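Local coordinates for cysteine protease-like VirA (Shigella flexneri, PDB 3EB8), which is a secreted virulence effector of the EspG/VirA family that aids bacterial entry into epithelial cells and spread between them, although its proposed tubulin-specific protease activity is disputed, at residues A[114-119]-A[352-357]; A[95-100]-A[110-115]; A[305-310]-A[318-323]. All blocks are in the same frame, centred on the assembly; numbering follows the deposited sequence.

In the fold
All three contacts belong to one mixed sheet and the helix laid on it. Interactions 1 and 2 both use helix 110-118 and share Glu114 and Thr115; their centres are about 5 Å apart, and their strands, 348-356 and 94-97, are neighbours. Interaction 3 joins two strands of the same sheet, one of which pairs with 348-356. Interactions 1 and 3 are buried, with centres about 12 Å and 8 Å from the centre of the chain, whereas interaction 2, at about 17 Å, is partly open. Helix and strand meet through apolar contacts in interaction 1, and through methyl groups packed against one another and helix oxygens in interaction 2; backbone hydrogen bonds zip up interaction 3.

Interaction 1: residues A[114-119]-A[352-357]; sequences ETAINC and AIISPD
The backbones of helix 110-118 and strand 348-356 come nearest at Ala116 and Ile354, whose CA atoms are 5.8 Å apart, and diverge to 7.8 Å between the CA atoms of Cys119 and Ala352. Ile354 carries the contact, with CG1, CG2 and CD1 spread over Ala116, Thr115 and Cys119. Its CG1 stands anti to the carbonyl carbon and rests 3.6 Å from Ala116 CA, directly on the helix backbone. A bent second torsion (chi2 81°) brings CD1 within 3.7 Å of Ala116 CB and 3.6 Å of Cys119 SG. The other branch, CG2, slides past Thr115 in the opposite direction, 3.8 Å from Thr115 CG2. This is the helix-on-sheet layering of an alpha/beta domain: Ala352 and Ile354 point to the helix, Ile353 and Ser355 away from it, while strands 94-97 and 315-327 flank 348-356 in the sheet. Cys119 SG takes the crowded position between backbone N and carbonyl carbon (chi1 79°), which sets it over Ala352 CB at 3.9 Å.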
loop_
_atom_site.group_PDB
_atom_site.type_symbol
_atom_site.label_atom_id
_atom_site.label_comp_id
_atom_site.label_asym_id
_atom_site.label_seq_id
_atom_site.Cartn_x
_atom_site.Cartn_y
_atom_site.Cartn_z
ATOM N N GLU A 114 -12.809 -0.420 2.959
ATOM C CA GLU A 114 -12.873 -0.588 1.506
ATOM C C GLU A 114 -12.344 0.641 0.752
ATOM O O GLU A 114 -11.502 0.522 -0.141
ATOM C CB GLU A 114 -14.306 -0.899 1.078
ATOM C CG GLU A 114 -14.516 -0.914 -0.408
ATOM C CD GLU A 114 -13.949 -2.160 -1.047
ATOM O OE1 GLU A 114 -13.456 -3.039 -0.299
ATOM O OE2 GLU A 114 -13.991 -2.261 -2.295
ATOM N N THR A 115 -12.839 1.814 1.135
ATOM C CA THR A 115 -12.380 3.068 0.570
ATOM C C THR A 115 -10.880 3.243 0.749
ATOM O O THR A 115 -10.194 3.632 -0.185
ATOM C CB THR A 115 -13.083 4.258 1.225
ATOM O OG1 THR A 115 -14.496 4.132 1.033
ATOM C CG2 THR A 115 -12.568 5.588 0.632
ATOM N N ALA A 116 -10.371 2.963 1.946
ATOM C CA ALA A 116 -8.937 3.083 2.199
ATOM C C ALA A 116 -8.138 2.133 1.313
ATOM O O ALA A 116 -7.089 2.508 0.773
ATOM C CB ALA A 116 -8.620 2.826 3.653
ATOM N N ILE A 117 -8.627 0.904 1.168
ATOM C CA ILE A 117 -7.948 -0.072 0.338
ATOM C C ILE A 117 -7.765 0.455 -1.094
ATOM O O ILE A 117 -6.707 0.295 -1.702
ATOM C CB ILE A 117 -8.686 -1.435 0.340
ATOM C CG1 ILE A 117 -8.479 -2.165 1.674
ATOM C CG2 ILE A 117 -8.220 -2.315 -0.798
ATOM C CD1 ILE A 117 -9.238 -3.500 1.762
ATOM N N ASN A 118 -8.778 1.129 -1.613
ATOM C CA ASN A 118 -8.761 1.540 -3.013
ATOM C C ASN A 118 -8.456 3.017 -3.323
ATOM O O ASN A 118 -8.582 3.445 -4.472
ATOM C CB ASN A 118 -10.062 1.106 -3.686
ATOM C CG ASN A 118 -10.224 -0.407 -3.701
ATOM O OD1 ASN A 118 -11.202 -0.944 -3.186
ATOM N ND2 ASN A 118 -9.240 -1.103 -4.267
ATOM N N CYS A 119 -8.054 3.806 -2.329
ATOM C CA CYS A 119 -7.856 5.230 -2.598
ATOM C C CYS A 119 -6.408 5.574 -2.962
ATOM O O CYS A 119 -5.475 4.895 -2.529
ATOM C CB CYS A 119 -8.360 6.111 -1.439
ATOM S SG CYS A 119 -7.268 6.227 -0.019
ATOM N N ALA A 352 -2.778 8.940 3.019
ATOM C CA ALA A 352 -4.115 9.461 2.846
ATOM C C ALA A 352 -4.912 9.277 4.130
ATOM O O ALA A 352 -4.673 8.353 4.908
ATOM C CB ALA A 352 -4.840 8.789 1.649
ATOM N N ILE A 353 -5.865 10.172 4.342
ATOM C CA ILE A 353 -6.844 10.001 5.388
ATOM C C ILE A 353 -8.186 9.616 4.769
ATOM O O ILE A 353 -8.633 10.211 3.782
ATOM C CB ILE A 353 -6.966 11.257 6.270
ATOM C CG1 ILE A 353 -5.709 11.409 7.133
ATOM C CG2 ILE A 353 -8.157 11.151 7.205
ATOM C CD1 ILE A 353 -5.681 12.689 7.939
ATOM N N ILE A 354 -8.799 8.589 5.345
ATOM C CA ILE A 354 -10.107 8.114 4.929
ATOM C C ILE A 354 -11.060 8.317 6.104
ATOM O O ILE A 354 -10.824 7.813 7.203
ATOM C CB ILE A 354 -10.062 6.636 4.494
ATOM C CG1 ILE A 354 -9.193 6.470 3.235
ATOM C CG2 ILE A 354 -11.454 6.109 4.243
ATOM C CD1 ILE A 354 -7.698 6.414 3.502
ATOM N N SER A 355 -12.112 9.098 5.876
ATOM C CA SER A 355 -13.046 9.459 6.934
ATOM C C SER A 355 -14.440 8.884 6.692
ATOM O O SER A 355 -14.908 8.849 5.538
ATOM C CB SER A 355 -13.148 10.983 7.037
ATOM O OG SER A 355 -14.143 11.366 7.966
ATOM N N PRO A 356 -15.106 8.433 7.777
ATOM C CA PRO A 356 -16.536 8.130 7.689
ATOM C C PRO A 356 -17.218 9.430 7.320
ATOM O O PRO A 356 -16.681 10.502 7.636
ATOM C CB PRO A 356 -16.917 7.762 9.125
ATOM C CG PRO A 356 -15.651 7.564 9.860
ATOM C CD PRO A 356 -14.608 8.366 9.162
ATOM N N ASP A 357 -18.362 9.367 6.654
ATOM C CA ASP A 357 -19.095 10.596 6.365
ATOM C C ASP A 357 -19.840 11.038 7.610
ATOM O O ASP A 357 -19.705 10.367 8.628
ATOM C CB ASP A 357 -20.059 10.422 5.197
ATOM C CG ASP A 357 -20.425 11.741 4.575
ATOM O OD1 ASP A 357 -20.339 12.755 5.291
ATOM O OD2 ASP A 357 -20.774 11.778 3.380
#

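Interaction 2: residues A[95-100]-A[110-115]; sequences ITAPVS and PEVIET
Bent at its second torsion (chi2 81°), with CG anti to its own carbonyl carbon, Glu111 carries its carboxylate alongside Val99 instead of extending straight out from the helix. Val99 in turn sits well off a staggered rotamer (chi1 -98°), and its CG1 lies just 3.0 Å from Glu111 OE1, with CD equally near. A methyl this close to a carboxylate, together with the unusual torsion, indicates tight, probably strained packing at this point. The two side chains cross obliquely, with Val99 CG2 against Glu111 CB. In Thr115, OG1 is anti to the carbonyl carbon and reaches back one turn to donate to Glu111 O at 2.8 Å, from above the carbonyl plane. The same carbonyl receives Thr115 N, so this oxygen is gripped by two donors. Ala97 CB lies 3.3 Å from Thr115 OG1, and CD of the Pro98 ring meets it tip to tip. Apolar groups complete the interface: Ala97 CB packs 3.7 Å from Val112 CG2, and Ile95 CG2 lies 3.7 Å from Thr115 CG2. Pro98 centres an inverse gamma turn, in which Val99 N makes a weak bond to Ala97 O at 2.9 Å; this turn swings Val99 toward Glu111. The axes of strand 95-97 and helix 110-115 pass within 8.1 Å, their directions 142° apart, so the chain returns roughly antiparallel over the edge of the sheet. Strand 94-97 is bonded through its backbone to strand 348-356, by way of Ile353 and Ser355, and Val112 extends the helix face across Ile354 and Pro356 to Ile318 of strand 315-327.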
loop_
_atom_site.group_PDB
_atom_site.type_symbol
_atom_site.label_atom_id
_atom_site.label_comp_id
_atom_site.label_asym_id
_atom_site.label_seq_id
_atom_site.Cartn_x
_atom_site.Cartn_y
_atom_site.Cartn_z
ATOM N N ILE A 95 -10.421 11.437 2.073
ATOM C CA ILE A 95 -11.422 10.853 1.201
ATOM C C ILE A 95 -12.591 10.406 2.058
ATOM O O ILE A 95 -12.411 9.681 3.037
ATOM C CB ILE A 95 -10.866 9.614 0.451
ATOM C CG1 ILE A 95 -9.543 9.948 -0.252
ATOM C CG2 ILE A 95 -11.899 9.050 -0.525
ATOM C CD1 ILE A 95 -9.620 11.168 -1.134
ATOM N N THR A 96 -13.787 10.851 1.709
ATOM C CA THR A 96 -14.968 10.425 2.433
ATOM C C THR A 96 -15.517 9.076 1.969
ATOM O O THR A 96 -15.724 8.841 0.781
ATOM C CB THR A 96 -16.047 11.464 2.351
ATOM O OG1 THR A 96 -15.548 12.699 2.886
ATOM C CG2 THR A 96 -17.244 11.011 3.168
ATOM N N ALA A 97 -15.721 8.177 2.922
ATOM C CA ALA A 97 -16.311 6.874 2.644
ATOM C C ALA A 97 -17.823 6.972 2.782
ATOM O O ALA A 97 -18.331 7.818 3.518
ATOM C CB ALA A 97 -15.773 5.833 3.583
ATOM N N PRO A 98 -18.546 6.108 2.059
ATOM C CA PRO A 98 -20.015 6.109 2.008
ATOM C C PRO A 98 -20.673 5.492 3.244
ATOM O O PRO A 98 -21.390 4.502 3.105
ATOM C CB PRO A 98 -20.328 5.222 0.790
ATOM C CG PRO A 98 -18.993 4.906 0.134
ATOM C CD PRO A 98 -17.957 5.083 1.180
ATOM N N VAL A 99 -20.421 6.048 4.425
ATOM C CA VAL A 99 -21.126 5.656 5.645
ATOM C C VAL A 99 -21.084 6.833 6.550
ATOM O O VAL A 99 -20.188 7.660 6.446
ATOM C CB VAL A 99 -20.414 4.556 6.467
ATOM C CG1 VAL A 99 -20.981 3.193 6.177
ATOM C CG2 VAL A 99 -18.890 4.623 6.304
ATOM N N SER A 100 -22.029 6.891 7.471
ATOM C CA SER A 100 -21.996 7.917 8.486
ATOM C C SER A 100 -21.275 7.319 9.675
ATOM O O SER A 100 -21.515 6.175 10.054
ATOM C CB SER A 100 -23.400 8.396 8.836
ATOM O OG SER A 100 -24.320 7.334 8.749
ATOM N N PRO A 110 -16.766 -1.153 7.495
ATOM C CA PRO A 110 -16.320 -1.826 6.269
ATOM C C PRO A 110 -16.126 -0.869 5.085
ATOM O O PRO A 110 -15.177 -1.032 4.322
ATOM C CB PRO A 110 -17.460 -2.800 5.968
ATOM C CG PRO A 110 -18.137 -3.028 7.276
ATOM C CD PRO A 110 -17.994 -1.743 8.049
ATOM N N GLU A 111 -17.013 0.110 4.926
ATOM C CA GLU A 111 -16.878 1.049 3.815
ATOM C C GLU A 111 -15.598 1.876 3.932
ATOM O O GLU A 111 -14.951 2.173 2.929
ATOM C CB GLU A 111 -18.090 1.970 3.699
ATOM C CG GLU A 111 -19.408 1.258 3.444
ATOM C CD GLU A 111 -20.034 0.693 4.717
ATOM O OE1 GLU A 111 -19.359 0.680 5.774
ATOM O OE2 GLU A 111 -21.207 0.264 4.663
ATOM N N VAL A 112 -15.237 2.258 5.150
ATOM C CA VAL A 112 -14.007 3.010 5.369
ATOM C C VAL A 112 -12.794 2.148 4.981
ATOM O O VAL A 112 -11.905 2.579 4.243
ATOM C CB VAL A 112 -13.914 3.522 6.828
ATOM C CG1 VAL A 112 -12.472 3.823 7.209
ATOM C CG2 VAL A 112 -14.780 4.752 6.998
ATOM N N ILE A 113 -12.789 0.906 5.453
ATOM C CA ILE A 113 -11.747 -0.052 5.100
ATOM C C ILE A 113 -11.661 -0.205 3.590
ATOM O O ILE A 113 -10.573 -0.129 3.012
ATOM C CB ILE A 113 -12.015 -1.428 5.743
ATOM C CG1 ILE A 113 -11.645 -1.394 7.228
ATOM C CG2 ILE A 113 -11.231 -2.523 5.037
ATOM C CD1 ILE A 113 -12.449 -2.370 8.068
ATOM N N GLU A 114 -12.809 -0.420 2.959
ATOM C CA GLU A 114 -12.873 -0.588 1.506
ATOM C C GLU A 114 -12.344 0.641 0.752
ATOM O O GLU A 114 -11.502 0.522 -0.141
ATOM C CB GLU A 114 -14.306 -0.899 1.078
ATOM C CG GLU A 114 -14.516 -0.914 -0.408
ATOM C CD GLU A 114 -13.949 -2.160 -1.047
ATOM O OE1 GLU A 114 -13.456 -3.039 -0.299
ATOM O OE2 GLU A 114 -13.991 -2.261 -2.295
ATOM N N THR A 115 -12.839 1.814 1.135
ATOM C CA THR A 115 -12.380 3.068 0.570
ATOM C C THR A 115 -10.880 3.243 0.749
ATOM O O THR A 115 -10.194 3.632 -0.185
ATOM C CB THR A 115 -13.083 4.258 1.225
ATOM O OG1 THR A 115 -14.496 4.132 1.033
ATOM C CG2 THR A 115 -12.568 5.588 0.632
#

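Interaction 3: residues A[305-310]-A[318-323]; sequences SILPSH and INKIET
Three backbone bonds tie strand 305-310 to strand 318-323. Ile306 N donates to Ile321 O at 2.8 Å (N-H...O 156°), and Ile321 N returns a straighter bond to Ile306 O at 3.1 Å (171°); both run in the carbonyl planes and define an antiparallel hydrogen-bonded pair. Ile321 O is also approached by Ser305 CA, at 3.3 Å, as a CA-H...O contact. Farther along, Asn319 N donates to Pro308 O at 2.9 Å (N-H...O 163°), the donor lying nearly on the line of the C=O bond. The reciprocal bond is absent because Pro308 has no N-H: its CG and CD cover Asn319 O instead, each 3.1 Å away. On one face Ile306 and Ile321 lie side by side, CG2 of Ile306 against CB of Ile321. On the other, Ser305 OG rests 3.2 Å from Glu322 CB. Glu322 OE2, at the end of an extended chain, is hydrogen-bonded to Ser303 OG. Lys320, likewise extended, runs beside Leu307, with CG 4.1 Å from Leu307 CD2, and delivers NZ to the carbonyls of Ala116 and Cys119. A cation there would be stabilised by the negative end of helix 110-118, and it links the sheet to that helix. His310 NE2 is bonded to Ile254 O of helix 245-265, which lies along the sheet face bearing Asn319 and Ile321. The antiparallel pairing of Ser305 with Glu322 and Ser309 with Ile318 belongs to the beta hairpin of strands 300-312 and 315-327, central in the mixed sheet of this alpha/beta fold.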
loop_
_atom_site.group_PDB
_atom_site.type_symbol
_atom_site.label_atom_id
_atom_site.label_comp_id
_atom_site.label_asym_id
_atom_site.label_seq_id
_atom_site.Cartn_x
_atom_site.Cartn_y
_atom_site.Cartn_z
ATOM N N SER A 305 0.814 -1.356 2.264
ATOM C CA SER A 305 0.063 -0.313 2.941
ATOM C C SER A 305 -0.307 -0.718 4.341
ATOM O O SER A 305 -0.842 -1.802 4.567
ATOM C CB SER A 305 -1.188 0.025 2.154
ATOM O OG SER A 305 -0.812 0.510 0.885
ATOM N N ILE A 306 -0.026 0.156 5.292
ATOM C CA ILE A 306 -0.503 -0.071 6.638
ATOM C C ILE A 306 -1.756 0.804 6.844
ATOM O O ILE A 306 -1.901 1.840 6.205
ATOM C CB ILE A 306 0.612 0.181 7.672
ATOM C CG1 ILE A 306 0.269 -0.492 9.004
ATOM C CG2 ILE A 306 0.870 1.676 7.862
ATOM C CD1 ILE A 306 1.433 -0.577 9.978
ATOM N N LEU A 307 -2.681 0.368 7.695
ATOM C CA LEU A 307 -3.966 1.059 7.831
ATOM C C LEU A 307 -4.300 1.427 9.274
ATOM O O LEU A 307 -5.331 0.987 9.791
ATOM C CB LEU A 307 -5.120 0.208 7.271
ATOM C CG LEU A 307 -5.101 -0.344 5.835
ATOM C CD1 LEU A 307 -6.272 -1.307 5.598
ATOM C CD2 LEU A 307 -5.130 0.761 4.805
ATOM N N PRO A 308 -3.440 2.223 9.933
ATOM C CA PRO A 308 -3.746 2.585 11.318
ATOM C C PRO A 308 -5.063 3.338 11.388
ATOM O O PRO A 308 -5.388 4.075 10.473
ATOM C CB PRO A 308 -2.603 3.542 11.691
ATOM C CG PRO A 308 -2.079 4.016 10.369
ATOM C CD PRO A 308 -2.169 2.817 9.500
ATOM N N SER A 309 -5.805 3.156 12.469
ATOM C CA SER A 309 -7.058 3.885 12.644
ATOM C C SER A 309 -6.764 5.368 12.911
ATOM O O SER A 309 -5.726 5.703 13.488
ATOM C CB SER A 309 -7.842 3.300 13.806
ATOM O OG SER A 309 -7.191 3.624 15.010
ATOM N N HIS A 310 -7.684 6.239 12.500
ATOM C CA HIS A 310 -7.526 7.680 12.650
ATOM C C HIS A 310 -8.871 8.320 12.989
ATOM O O HIS A 310 -9.798 8.282 12.175
ATOM C CB HIS A 310 -6.995 8.296 11.351
ATOM C CG HIS A 310 -6.577 9.727 11.496
ATOM N ND1 HIS A 310 -7.328 10.786 11.025
ATOM C CD2 HIS A 310 -5.492 10.277 12.089
ATOM C CE1 HIS A 310 -6.718 11.918 11.313
ATOM N NE2 HIS A 310 -5.600 11.638 11.956
ATOM N N ILE A 318 -9.342 6.032 8.870
ATOM C CA ILE A 318 -8.073 5.346 8.670
ATOM C C ILE A 318 -7.033 6.290 8.075
ATOM O O ILE A 318 -7.354 7.137 7.247
ATOM C CB ILE A 318 -8.229 4.132 7.722
ATOM C CG1 ILE A 318 -8.897 2.956 8.435
ATOM C CG2 ILE A 318 -6.877 3.699 7.185
ATOM C CD1 ILE A 318 -9.486 1.916 7.480
ATOM N N ASN A 319 -5.789 6.159 8.516
ATOM C CA ASN A 319 -4.676 6.826 7.868
ATOM C C ASN A 319 -3.920 5.795 7.046
ATOM O O ASN A 319 -3.155 4.995 7.584
ATOM C CB ASN A 319 -3.772 7.475 8.913
ATOM C CG ASN A 319 -2.493 8.068 8.314
ATOM O OD1 ASN A 319 -2.433 8.406 7.127
ATOM N ND2 ASN A 319 -1.464 8.199 9.149
ATOM N N LYS A 320 -4.169 5.786 5.742
ATOM C CA LYS A 320 -3.440 4.901 4.859
ATOM C C LYS A 320 -2.005 5.396 4.651
ATOM O O LYS A 320 -1.771 6.502 4.171
ATOM C CB LYS A 320 -4.151 4.768 3.524
ATOM C CG LYS A 320 -3.502 3.799 2.563
ATOM C CD LYS A 320 -4.305 3.796 1.290
ATOM C CE LYS A 320 -3.739 2.893 0.240
ATOM N NZ LYS A 320 -4.772 2.741 -0.846
ATOM N N ILE A 321 -1.045 4.573 5.037
ATOM C CA ILE A 321 0.345 4.876 4.785
ATOM C C ILE A 321 0.836 3.782 3.882
ATOM O O ILE A 321 0.867 2.625 4.281
ATOM C CB ILE A 321 1.168 4.856 6.083
ATOM C CG1 ILE A 321 0.597 5.844 7.090
ATOM C CG2 ILE A 321 2.619 5.153 5.805
ATOM C CD1 ILE A 321 1.359 5.869 8.381
ATOM N N GLU A 322 1.195 4.135 2.656
ATOM C CA GLU A 322 1.668 3.155 1.705
ATOM C C GLU A 322 3.151 3.337 1.379
ATOM O O GLU A 322 3.618 4.460 1.154
ATOM C CB GLU A 322 0.847 3.242 0.426
ATOM C CG GLU A 322 1.432 2.513 -0.763
ATOM C CD GLU A 322 0.520 2.604 -1.967
ATOM O OE1 GLU A 322 -0.464 3.366 -1.905
ATOM O OE2 GLU A 322 0.762 1.915 -2.974
ATOM N N THR A 323 3.887 2.228 1.363
ATOM C CA THR A 323 5.256 2.225 0.897
ATOM C C THR A 323 5.394 1.274 -0.274
ATOM O O THR A 323 4.954 0.127 -0.203
ATOM C CB THR A 323 6.212 1.753 1.967
ATOM O OG1 THR A 323 5.874 2.375 3.209
ATOM C CG2 THR A 323 7.663 2.082 1.572
#